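Local atomic coordinates of tyrocidine synthetase 3 (Brevibacillus brevis, PDB entry 2JGP), a protein that forms part of the nonribosomal synthetase that makes the antibiotic tyrocidine, pairing a peptidyl carrier domain with a condensation domain associated with peptide bond formation. Residues A6-W11 with T69-A74; E12-Q17 with H404-F409; N84-E89 with Q261-S266; E273-Q278 with A398-G403. All coordinates share one frame; numbering follows the deposited sequence.

Overall arrangement
Contact 1 lies in the carrier-domain part and contact 4 in the condensation domain. Contact 2 joins the two domains, and contact 3 packs the loop between helix 70-79 and strand 97-98 against the end of helix 253-263. All four are partly buried. Helix 10-23 serves contacts 1 and 2, which touch each other, their centres about 12 Å apart. Contacts 2 and 4 are closer, about 7 Å between centres, and are tied by His-404 and Trp-276. The chemistry changes with place. Contact 1 has a polar pair near the surface beside a small buried apolar one. Contact 2 is a salt bridge. Contact 3 is aromatic. Contact 4 mixes apolar touches with water and a sodium ion.

Contact 1: A6-W11 with T69-A74; sequences APRSVW and TIQELA
Arg-8 and Gln-71 meet through the ends of their side chains. NH2 of Arg-8 donates to OE1 of Gln-71 at 2.9 Å, with an N-H...O angle of 157°. The bond lies in the carbonyl plane of the amide, on a lone pair. The guanidinium and amide are nearly coplanar. The Arg-8 chain bends at chi3 (-68°), which turns its guanidinium edge to the glutamine. In Gln-71, CG sits between the backbone N and the carbonyl carbon (chi1 64°), and the chain beyond it is extended. CB of Gln-71 also lies at the guanidinium edge, 3.3 Å from NH2 of Arg-8.

The second touch is apolar. CB of Trp-11 packs on CB of Ala-74 at 3.8 Å, while the indole leads away to meet Phe-86 edge-to-face. Here the start of helix 10-23 lies against helix 70-79 of the carrier domain. Ser-9 and Thr-69 are the N-cap residues of these two helices.

NH2 of Arg-8 also forms a salt bridge with Glu-12, on the first turn of helix 10-23, which probably balances the charge. NH2 thus serves two acceptors, the Glu-12 carboxylate and the Gln-71 amide oxygen, which probably helps hold the guanidinium in its near-coplanar setting.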
# COMPACT_ATOMS: atom_id res chain seq x y z
N ALA A 6 3.72 18.79 -8.44
CA ALA A 6 3.42 17.46 -8.99
C ALA A 6 2.07 16.98 -8.47
O ALA A 6 1.71 17.29 -7.33
CB ALA A 6 4.51 16.48 -8.63
N PRO A 7 1.31 16.21 -9.28
CA PRO A 7 0.02 15.67 -8.83
C PRO A 7 0.12 14.99 -7.46
O PRO A 7 1.07 14.25 -7.21
CB PRO A 7 -0.33 14.66 -9.92
CG PRO A 7 0.31 15.23 -11.15
CD PRO A 7 1.62 15.80 -10.66
N ARG A 8 -0.84 15.26 -6.58
CA ARG A 8 -0.79 14.79 -5.18
C ARG A 8 -1.91 13.81 -4.85
O ARG A 8 -1.99 13.31 -3.72
CB ARG A 8 -0.89 15.98 -4.24
CG ARG A 8 0.17 17.05 -4.46
CD ARG A 8 -0.25 18.36 -3.88
NE ARG A 8 -1.39 18.94 -4.59
CZ ARG A 8 -1.85 20.17 -4.37
NH1 ARG A 8 -1.28 20.95 -3.46
NH2 ARG A 8 -2.89 20.62 -5.06
N SER A 9 -2.78 13.56 -5.82
CA SER A 9 -3.92 12.69 -5.62
C SER A 9 -4.22 11.99 -6.92
O SER A 9 -3.73 12.40 -7.97
CB SER A 9 -5.15 13.48 -5.19
OG SER A 9 -5.61 14.30 -6.25
N VAL A 10 -5.06 10.97 -6.85
CA VAL A 10 -5.44 10.22 -8.05
C VAL A 10 -6.12 11.12 -9.10
O VAL A 10 -5.81 11.02 -10.27
CB VAL A 10 -6.31 8.97 -7.70
CG1 VAL A 10 -7.64 9.39 -7.06
CG2 VAL A 10 -6.55 8.12 -8.93
N TRP A 11 -7.02 12.01 -8.68
CA TRP A 11 -7.72 12.86 -9.64
C TRP A 11 -6.82 13.96 -10.21
O TRP A 11 -6.97 14.33 -11.35
CB TRP A 11 -9.03 13.43 -9.07
CG TRP A 11 -10.09 12.38 -9.02
CD1 TRP A 11 -10.65 11.83 -7.90
CD2 TRP A 11 -10.68 11.70 -10.13
NE1 TRP A 11 -11.57 10.86 -8.25
CE2 TRP A 11 -11.61 10.76 -9.61
CE3 TRP A 11 -10.53 11.79 -11.52
CZ2 TRP A 11 -12.37 9.94 -10.43
CZ3 TRP A 11 -11.29 10.97 -12.33
CH2 TRP A 11 -12.21 10.06 -11.79
N THR A 69 -8.17 25.30 -12.50
CA THR A 69 -6.88 24.71 -12.17
C THR A 69 -7.04 23.24 -11.81
O THR A 69 -8.10 22.81 -11.36
CB THR A 69 -6.19 25.46 -11.01
OG1 THR A 69 -7.00 25.36 -9.83
CG2 THR A 69 -5.95 26.92 -11.36
N ILE A 70 -5.97 22.47 -12.02
CA ILE A 70 -5.98 21.04 -11.72
C ILE A 70 -6.44 20.76 -10.28
O ILE A 70 -7.27 19.87 -10.06
CB ILE A 70 -4.58 20.41 -11.92
CG1 ILE A 70 -4.21 20.35 -13.41
CG2 ILE A 70 -4.52 19.01 -11.32
CD1 ILE A 70 -5.07 19.40 -14.23
N GLN A 71 -5.92 21.51 -9.31
CA GLN A 71 -6.26 21.22 -7.91
C GLN A 71 -7.72 21.50 -7.61
O GLN A 71 -8.36 20.75 -6.87
CB GLN A 71 -5.33 21.95 -6.93
CG GLN A 71 -5.39 23.46 -6.96
CD GLN A 71 -4.42 24.10 -5.99
OE1 GLN A 71 -3.65 23.42 -5.32
NE2 GLN A 71 -4.45 25.43 -5.91
N GLU A 72 -8.27 22.56 -8.18
CA GLU A 72 -9.68 22.89 -7.95
C GLU A 72 -10.60 21.87 -8.59
O GLU A 72 -11.61 21.48 -7.99
CB GLU A 72 -10.01 24.26 -8.51
CG GLU A 72 -9.38 25.42 -7.77
CD GLU A 72 -9.64 26.73 -8.48
OE1 GLU A 72 -10.49 27.48 -8.00
OE2 GLU A 72 -9.02 26.97 -9.54
N LEU A 73 -10.28 21.47 -9.82
CA LEU A 73 -11.13 20.55 -10.58
C LEU A 73 -11.07 19.15 -10.00
O LEU A 73 -12.08 18.46 -9.93
CB LEU A 73 -10.72 20.56 -12.05
CG LEU A 73 -11.67 19.91 -13.07
CD1 LEU A 73 -13.05 20.57 -13.05
CD2 LEU A 73 -11.07 20.01 -14.46
N ALA A 74 -9.88 18.72 -9.56
CA ALA A 74 -9.74 17.45 -8.84
C ALA A 74 -10.56 17.43 -7.55
O ALA A 74 -11.23 16.44 -7.26
CB ALA A 74 -8.27 17.16 -8.54

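Contact 2: E12-Q17 with H404-F409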
# COMPACT_ATOMS: atom_id res chain seq x y z
N GLU A 12 -5.87 14.45 -9.42
CA GLU A 12 -4.88 15.40 -9.95
C GLU A 12 -4.02 14.73 -11.03
O GLU A 12 -3.75 15.32 -12.08
CB GLU A 12 -4.01 15.98 -8.84
CG GLU A 12 -4.73 17.05 -8.03
CD GLU A 12 -3.84 17.73 -7.02
OE1 GLU A 12 -4.36 18.61 -6.28
OE2 GLU A 12 -2.63 17.42 -6.96
N ALA A 13 -3.63 13.48 -10.78
CA ALA A 13 -2.85 12.70 -11.75
C ALA A 13 -3.65 12.43 -13.03
O ALA A 13 -3.16 12.67 -14.12
CB ALA A 13 -2.40 11.38 -11.13
N ARG A 14 -4.89 11.96 -12.88
CA ARG A 14 -5.74 11.65 -14.03
C ARG A 14 -5.99 12.88 -14.89
O ARG A 14 -5.85 12.84 -16.11
CB ARG A 14 -7.07 11.05 -13.56
CG ARG A 14 -6.94 9.65 -13.02
CD ARG A 14 -8.22 9.16 -12.37
NE ARG A 14 -8.10 7.75 -12.02
CZ ARG A 14 -8.84 7.13 -11.10
NH1 ARG A 14 -9.77 7.78 -10.42
NH2 ARG A 14 -8.63 5.85 -10.85
N LEU A 15 -6.36 13.98 -14.25
CA LEU A 15 -6.64 15.22 -14.95
C LEU A 15 -5.42 15.77 -15.67
O LEU A 15 -5.51 16.15 -16.83
CB LEU A 15 -7.18 16.28 -13.99
CG LEU A 15 -8.66 16.14 -13.62
CD1 LEU A 15 -8.98 16.96 -12.35
CD2 LEU A 15 -9.54 16.58 -14.79
N ALA A 16 -4.29 15.80 -14.97
CA ALA A 16 -3.05 16.35 -15.51
C ALA A 16 -2.66 15.63 -16.79
O ALA A 16 -2.26 16.26 -17.75
CB ALA A 16 -1.94 16.27 -14.49
N GLN A 17 -2.79 14.30 -16.76
CA GLN A 17 -2.52 13.45 -17.93
C GLN A 17 -3.41 13.81 -19.11
O GLN A 17 -2.93 13.94 -20.24
CB GLN A 17 -2.71 11.97 -17.52
CG GLN A 17 -3.06 10.98 -18.63
CD GLN A 17 -4.54 10.54 -18.62
OE1 GLN A 17 -5.20 10.42 -17.55
NE2 GLN A 17 -5.06 10.28 -19.80
N HIS A 404 -4.66 4.39 -12.78
CA HIS A 404 -5.37 3.16 -13.11
C HIS A 404 -5.30 2.14 -11.98
O HIS A 404 -5.31 0.94 -12.23
CB HIS A 404 -4.83 2.60 -14.42
CG HIS A 404 -5.04 3.53 -15.57
ND1 HIS A 404 -4.17 4.56 -15.86
CD2 HIS A 404 -6.04 3.62 -16.47
CE1 HIS A 404 -4.62 5.23 -16.90
NE2 HIS A 404 -5.76 4.68 -17.29
N GLN A 405 -5.29 2.64 -10.75
CA GLN A 405 -5.16 1.78 -9.57
C GLN A 405 -6.44 1.03 -9.18
O GLN A 405 -6.40 0.13 -8.33
CB GLN A 405 -4.67 2.61 -8.37
CG GLN A 405 -5.72 3.52 -7.74
CD GLN A 405 -5.19 4.24 -6.54
OE1 GLN A 405 -5.36 3.80 -5.40
NE2 GLN A 405 -4.51 5.35 -6.78
N ASP A 406 -7.57 1.39 -9.78
CA ASP A 406 -8.84 0.77 -9.42
C ASP A 406 -9.12 -0.49 -10.25
O ASP A 406 -10.23 -0.71 -10.75
CB ASP A 406 -9.97 1.79 -9.52
CG ASP A 406 -9.83 2.90 -8.49
OD1 ASP A 406 -9.78 2.59 -7.29
OD2 ASP A 406 -9.75 4.07 -8.88
N TYR A 407 -8.08 -1.30 -10.40
CA TYR A 407 -8.16 -2.62 -10.99
C TYR A 407 -7.45 -3.57 -10.03
O TYR A 407 -6.25 -3.46 -9.84
CB TYR A 407 -7.49 -2.63 -12.36
CG TYR A 407 -7.58 -3.94 -13.10
CD1 TYR A 407 -8.82 -4.48 -13.45
CD2 TYR A 407 -6.44 -4.63 -13.48
CE1 TYR A 407 -8.91 -5.67 -14.14
CE2 TYR A 407 -6.52 -5.82 -14.18
CZ TYR A 407 -7.75 -6.34 -14.50
OH TYR A 407 -7.83 -7.53 -15.19
N PRO A 408 -8.20 -4.49 -9.38
CA PRO A 408 -7.61 -5.43 -8.43
C PRO A 408 -6.46 -6.26 -9.01
O PRO A 408 -6.59 -6.79 -10.12
CB PRO A 408 -8.78 -6.35 -8.06
CG PRO A 408 -9.99 -5.53 -8.30
CD PRO A 408 -9.66 -4.66 -9.48
N PHE A 409 -5.36 -6.36 -8.28
CA PHE A 409 -4.23 -7.19 -8.69
C PHE A 409 -4.68 -8.63 -8.95
O PHE A 409 -4.15 -9.29 -9.84
CB PHE A 409 -3.11 -7.15 -7.64
CG PHE A 409 -1.85 -7.84 -8.09
CD1 PHE A 409 -1.00 -7.24 -9.01
CD2 PHE A 409 -1.52 -9.10 -7.61
CE1 PHE A 409 0.15 -7.88 -9.44
CE2 PHE A 409 -0.36 -9.75 -8.04
CZ PHE A 409 0.47 -9.14 -8.95
O HOH W 1 -10.50 6.59 -7.57
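Arg-14 reaches Asp-406 with a chain extended from CG to NE. Its CG stands beside the backbone N, anti to the carbonyl carbon. Asp-406 has the same first-torsion arrangement (chi1 -66°), and its CB points toward the helix. The two side chains cross at about a right angle.

NH2 of Arg-14 donates to OD2 of Asp-406 at 2.9 Å, forming a salt bridge. The oxygen lies close to the guanidinium plane. Seen from the aspartate, the donor comes on the anti side of OD2 and somewhat out of the carboxylate plane. The two planes are 52° apart, and a single carboxylate oxygen takes the direct bond. Water 1 gives a second route. It accepts from NH1 of Arg-14 at 3.2 Å and donates to OD2 of Asp-406 at 2.9 Å. OD2 thus receives both the direct bond and the water.

This contact crosses the interface of the carrier and condensation domains. Arg-14 lies on helix 10-23, and Asp-406 lies in the loop between helices 387-403 and 409-415. NE of Arg-14 is bonded to the backbone O of Gly-403, just before segment 404-409. The protein thus holds NE and NH2 directly, and water 1 takes NH1. Phe-86 adds a cation-pi contact to Arg-14 and also touches Asp-406. The backbone N of Asp-406 is bonded to OE1 of Gln-272, on helix 267-279.

Contact 3: N84-E89 with Q261-S266; sequences NVFSIE and QEFSQS
The rings of Phe-86 and Phe-263 meet obliquely, with planes at 50° and centroids 4.8 Å apart. CE1 of Phe-263 lies over one face of Phe-86, offset toward the rim. The closest approach is 3.5 Å, from CE2 of Phe-86 to CZ of Phe-263. CG of Phe-263 is anti to the backbone N (chi1 -176°), which carries its ring across to loop 84-89.

Val-85 comes at the edge of the Phe-263 ring. Its CG2 is 4.0 Å from CE1 of Phe-263. The backbone O of Val-85 is also near this ring, and it accepts a hydrogen bond from NE1 of Trp-259.

A type I turn runs from Asn-84 to Ser-87. OD1 of Asn-84 accepts from the backbone N of Phe-86 at 2.8 Å, making an Asx turn. OG of Ser-266 donates to O of Phe-263 at 2.6 Å and lies over one face of the Phe-263 ring. That carbonyl also accepts from the backbone N of Ser-266. The same OG caps helix 267-279 at N of Phe-269.

Ala-268 of that helix touches Val-85, Phe-86 and Phe-263. Between the two segments the attraction is probably mainly dispersive, and polar bonds within each segment shape its turn.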
# COMPACT_ATOMS: atom_id res chain seq x y z
N ASN A 84 -20.29 10.52 -11.46
CA ASN A 84 -18.97 10.05 -11.06
C ASN A 84 -19.09 8.59 -10.63
O ASN A 84 -19.55 8.29 -9.53
CB ASN A 84 -18.41 10.91 -9.93
CG ASN A 84 -17.04 10.45 -9.45
OD1 ASN A 84 -16.53 9.41 -9.88
ND2 ASN A 84 -16.44 11.22 -8.55
N VAL A 85 -18.68 7.67 -11.50
CA VAL A 85 -18.81 6.25 -11.21
C VAL A 85 -17.82 5.76 -10.15
O VAL A 85 -17.91 4.61 -9.72
CB VAL A 85 -18.65 5.37 -12.48
CG1 VAL A 85 -19.74 5.71 -13.51
CG2 VAL A 85 -17.26 5.52 -13.07
N PHE A 86 -16.88 6.62 -9.74
CA PHE A 86 -15.90 6.31 -8.68
C PHE A 86 -16.37 6.69 -7.28
O PHE A 86 -15.69 6.41 -6.30
CB PHE A 86 -14.57 7.03 -8.96
CG PHE A 86 -13.80 6.46 -10.10
CD1 PHE A 86 -14.05 6.88 -11.40
CD2 PHE A 86 -12.83 5.50 -9.88
CE1 PHE A 86 -13.33 6.35 -12.45
CE2 PHE A 86 -12.11 4.96 -10.94
CZ PHE A 86 -12.36 5.39 -12.22
N SER A 87 -17.53 7.34 -7.19
CA SER A 87 -18.04 7.83 -5.92
C SER A 87 -18.52 6.69 -5.02
O SER A 87 -19.27 5.82 -5.46
CB SER A 87 -19.19 8.80 -6.17
OG SER A 87 -19.84 9.16 -4.96
N ILE A 88 -18.07 6.70 -3.77
CA ILE A 88 -18.48 5.71 -2.78
C ILE A 88 -19.41 6.36 -1.75
O ILE A 88 -18.99 7.24 -0.99
CB ILE A 88 -17.25 5.11 -2.06
CG1 ILE A 88 -16.31 4.46 -3.07
CG2 ILE A 88 -17.69 4.07 -1.04
CD1 ILE A 88 -14.99 4.03 -2.46
N GLU A 89 -20.67 5.92 -1.74
CA GLU A 89 -21.69 6.47 -0.85
C GLU A 89 -22.26 5.37 0.05
O GLU A 89 -22.12 4.18 -0.27
CB GLU A 89 -22.82 7.09 -1.68
CG GLU A 89 -22.35 8.13 -2.70
CD GLU A 89 -21.90 9.42 -2.05
OE1 GLU A 89 -20.68 9.63 -1.90
OE2 GLU A 89 -22.78 10.23 -1.68
N GLN A 261 -17.95 -3.83 -6.48
CA GLN A 261 -18.75 -4.76 -7.29
C GLN A 261 -19.51 -4.03 -8.41
O GLN A 261 -19.48 -4.47 -9.56
CB GLN A 261 -19.74 -5.53 -6.43
CG GLN A 261 -20.52 -6.58 -7.20
CD GLN A 261 -21.52 -7.30 -6.34
OE1 GLN A 261 -22.41 -6.68 -5.76
NE2 GLN A 261 -21.38 -8.62 -6.25
N GLU A 262 -20.18 -2.94 -8.07
CA GLU A 262 -20.88 -2.12 -9.07
C GLU A 262 -19.91 -1.61 -10.12
O GLU A 262 -20.17 -1.70 -11.32
CB GLU A 262 -21.57 -0.93 -8.41
CG GLU A 262 -22.76 -1.32 -7.54
CD GLU A 262 -23.26 -0.18 -6.68
OE1 GLU A 262 -24.38 -0.30 -6.13
OE2 GLU A 262 -22.54 0.84 -6.53
N PHE A 263 -18.78 -1.07 -9.65
CA PHE A 263 -17.76 -0.49 -10.52
C PHE A 263 -17.24 -1.50 -11.54
O PHE A 263 -16.95 -1.14 -12.68
CB PHE A 263 -16.61 0.05 -9.68
CG PHE A 263 -15.56 0.74 -10.49
CD1 PHE A 263 -15.82 1.98 -11.08
CD2 PHE A 263 -14.31 0.17 -10.67
CE1 PHE A 263 -14.86 2.62 -11.83
CE2 PHE A 263 -13.34 0.81 -11.42
CZ PHE A 263 -13.62 2.04 -11.99
N SER A 264 -17.14 -2.76 -11.12
CA SER A 264 -16.60 -3.82 -11.97
C SER A 264 -17.37 -3.99 -13.29
O SER A 264 -16.82 -4.52 -14.25
CB SER A 264 -16.60 -5.16 -11.22
OG SER A 264 -17.91 -5.69 -11.13
N GLN A 265 -18.62 -3.53 -13.33
CA GLN A 265 -19.47 -3.61 -14.52
C GLN A 265 -19.46 -2.35 -15.39
O GLN A 265 -20.23 -2.24 -16.34
CB GLN A 265 -20.92 -3.92 -14.11
CG GLN A 265 -21.26 -5.40 -14.06
CD GLN A 265 -20.56 -6.13 -12.95
OE1 GLN A 265 -20.00 -7.21 -13.15
NE2 GLN A 265 -20.59 -5.56 -11.75
N SER A 266 -18.57 -1.40 -15.08
CA SER A 266 -18.59 -0.10 -15.75
C SER A 266 -17.61 -0.04 -16.92
O SER A 266 -16.67 -0.83 -17.01
CB SER A 266 -18.26 1.00 -14.74
OG SER A 266 -16.92 0.93 -14.31

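Contact 4: E273-Q278 with A398-G403; sequences EAYWLQ and ALDAYG. With NA (sodium ion), chain F.
Helices 267-279 and 387-403 of the condensation domain meet beside a sodium site. The N-to-C directions of the short segments are 138° apart, roughly antiparallel, and their axes are 10.3 Å apart at closest approach. Tyr-275 reaches across with CG anti to the backbone N (chi1 172°). Its OH comes to 3.3 Å from CB of Asp-400. The two side chains cross at about a right angle, with ring and carboxylate planes 73° apart. The backbone O of Asp-400 lies over one ring face, toward the rim.

Water 2 accepts from OH of Tyr-275 at 2.5 Å and donates to OD2 of Asp-400 at 2.6 Å. The other oxygen, OD1 of Asp-400, binds the sodium ion at 2.7 Å. Waters 3 and 4 and Gln-396 also bind the ion. The two carboxylate oxygens therefore serve different partners, which probably limits rotation of the group.

Trp-276 makes the apolar touch. Its CH2 is 3.7 Å from CB of Ala-401, while its NE1 is bonded to O of His-404. The His-404 ring stacks with Tyr-275.

Strand 373-379 lies against this pair of helices, with Leu-375 touching both Trp-276 and Ala-401. Helix 409-415 adds Leu-412 against Trp-276.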
# COMPACT_ATOMS: atom_id res chain seq x y z
N GLU A 273 -8.68 -1.60 -16.41
CA GLU A 273 -8.13 -2.90 -16.81
C GLU A 273 -7.25 -2.79 -18.06
O GLU A 273 -6.14 -3.32 -18.08
CB GLU A 273 -9.27 -3.88 -17.08
CG GLU A 273 -8.82 -5.23 -17.63
CD GLU A 273 -9.97 -6.20 -17.76
OE1 GLU A 273 -10.01 -7.17 -16.98
OE2 GLU A 273 -10.82 -5.99 -18.65
N ALA A 274 -7.77 -2.10 -19.08
CA ALA A 274 -7.11 -1.99 -20.38
C ALA A 274 -5.68 -1.49 -20.26
O ALA A 274 -4.79 -1.98 -20.96
CB ALA A 274 -7.90 -1.09 -21.31
N TYR A 275 -5.47 -0.51 -19.38
CA TYR A 275 -4.13 0.01 -19.13
C TYR A 275 -3.15 -1.11 -18.76
O TYR A 275 -2.05 -1.18 -19.30
CB TYR A 275 -4.12 1.09 -18.05
CG TYR A 275 -2.71 1.49 -17.68
CD1 TYR A 275 -2.01 2.41 -18.45
CD2 TYR A 275 -2.06 0.89 -16.60
CE1 TYR A 275 -0.71 2.75 -18.13
CE2 TYR A 275 -0.76 1.22 -16.28
CZ TYR A 275 -0.09 2.14 -17.04
OH TYR A 275 1.21 2.46 -16.72
N TRP A 276 -3.56 -1.97 -17.84
CA TRP A 276 -2.70 -3.03 -17.33
C TRP A 276 -2.50 -4.15 -18.34
O TRP A 276 -1.40 -4.71 -18.44
CB TRP A 276 -3.26 -3.58 -16.02
CG TRP A 276 -3.19 -2.56 -14.93
CD1 TRP A 276 -4.23 -1.88 -14.38
CD2 TRP A 276 -2.01 -2.06 -14.30
NE1 TRP A 276 -3.77 -1.00 -13.42
CE2 TRP A 276 -2.41 -1.09 -13.36
CE3 TRP A 276 -0.64 -2.34 -14.44
CZ2 TRP A 276 -1.50 -0.41 -12.55
CZ3 TRP A 276 0.26 -1.67 -13.64
CH2 TRP A 276 -0.17 -0.71 -12.70
N LEU A 277 -3.54 -4.48 -19.09
CA LEU A 277 -3.45 -5.52 -20.11
C LEU A 277 -2.50 -5.08 -21.22
O LEU A 277 -1.70 -5.88 -21.70
CB LEU A 277 -4.83 -5.86 -20.67
CG LEU A 277 -5.83 -6.40 -19.63
CD1 LEU A 277 -7.09 -6.90 -20.32
CD2 LEU A 277 -5.21 -7.50 -18.77
N GLN A 278 -2.59 -3.81 -21.61
CA GLN A 278 -1.66 -3.21 -22.59
C GLN A 278 -0.23 -3.24 -22.06
O GLN A 278 0.69 -3.67 -22.76
CB GLN A 278 -2.05 -1.76 -22.89
CG GLN A 278 -3.31 -1.60 -23.74
CD GLN A 278 -3.99 -0.24 -23.61
OE1 GLN A 278 -5.09 -0.04 -24.10
NE2 GLN A 278 -3.33 0.71 -22.93
N ALA A 398 4.53 5.67 -13.00
CA ALA A 398 3.95 5.70 -11.66
C ALA A 398 2.62 6.45 -11.66
O ALA A 398 1.62 5.95 -11.15
CB ALA A 398 4.92 6.33 -10.68
N LEU A 399 2.62 7.64 -12.25
CA LEU A 399 1.40 8.43 -12.36
C LEU A 399 0.33 7.67 -13.14
O LEU A 399 -0.83 7.67 -12.74
CB LEU A 399 1.69 9.78 -13.02
CG LEU A 399 2.53 10.76 -12.19
CD1 LEU A 399 2.88 11.99 -13.01
CD2 LEU A 399 1.77 11.14 -10.93
N ASP A 400 0.72 7.03 -14.24
CA ASP A 400 -0.21 6.22 -15.04
C ASP A 400 -0.76 5.08 -14.20
O ASP A 400 -1.95 4.79 -14.26
CB ASP A 400 0.48 5.67 -16.29
CG ASP A 400 0.80 6.73 -17.33
OD1 ASP A 400 0.28 7.87 -17.23
OD2 ASP A 400 1.58 6.44 -18.27
N ALA A 401 0.11 4.44 -13.43
CA ALA A 401 -0.29 3.34 -12.54
C ALA A 401 -1.30 3.82 -11.50
O ALA A 401 -2.34 3.20 -11.30
CB ALA A 401 0.93 2.73 -11.87
N TYR A 402 -0.98 4.94 -10.84
CA TYR A 402 -1.89 5.51 -9.84
C TYR A 402 -3.23 5.91 -10.46
O TYR A 402 -4.28 5.73 -9.84
CB TYR A 402 -1.26 6.72 -9.14
CG TYR A 402 0.06 6.45 -8.43
CD1 TYR A 402 1.02 7.45 -8.31
CD2 TYR A 402 0.36 5.19 -7.90
CE1 TYR A 402 2.23 7.22 -7.68
CE2 TYR A 402 1.58 4.96 -7.26
CZ TYR A 402 2.50 5.97 -7.16
OH TYR A 402 3.71 5.75 -6.54
N GLY A 403 -3.19 6.43 -11.68
CA GLY A 403 -4.41 6.78 -12.42
C GLY A 403 -5.26 5.57 -12.80
O GLY A 403 -6.44 5.72 -13.12
NA NA F . 0.71 10.47 -16.67
O HOH W 2 2.44 3.96 -18.37
O HOH W 3 0.89 12.81 -16.59
O HOH W 4 -0.93 9.70 -15.61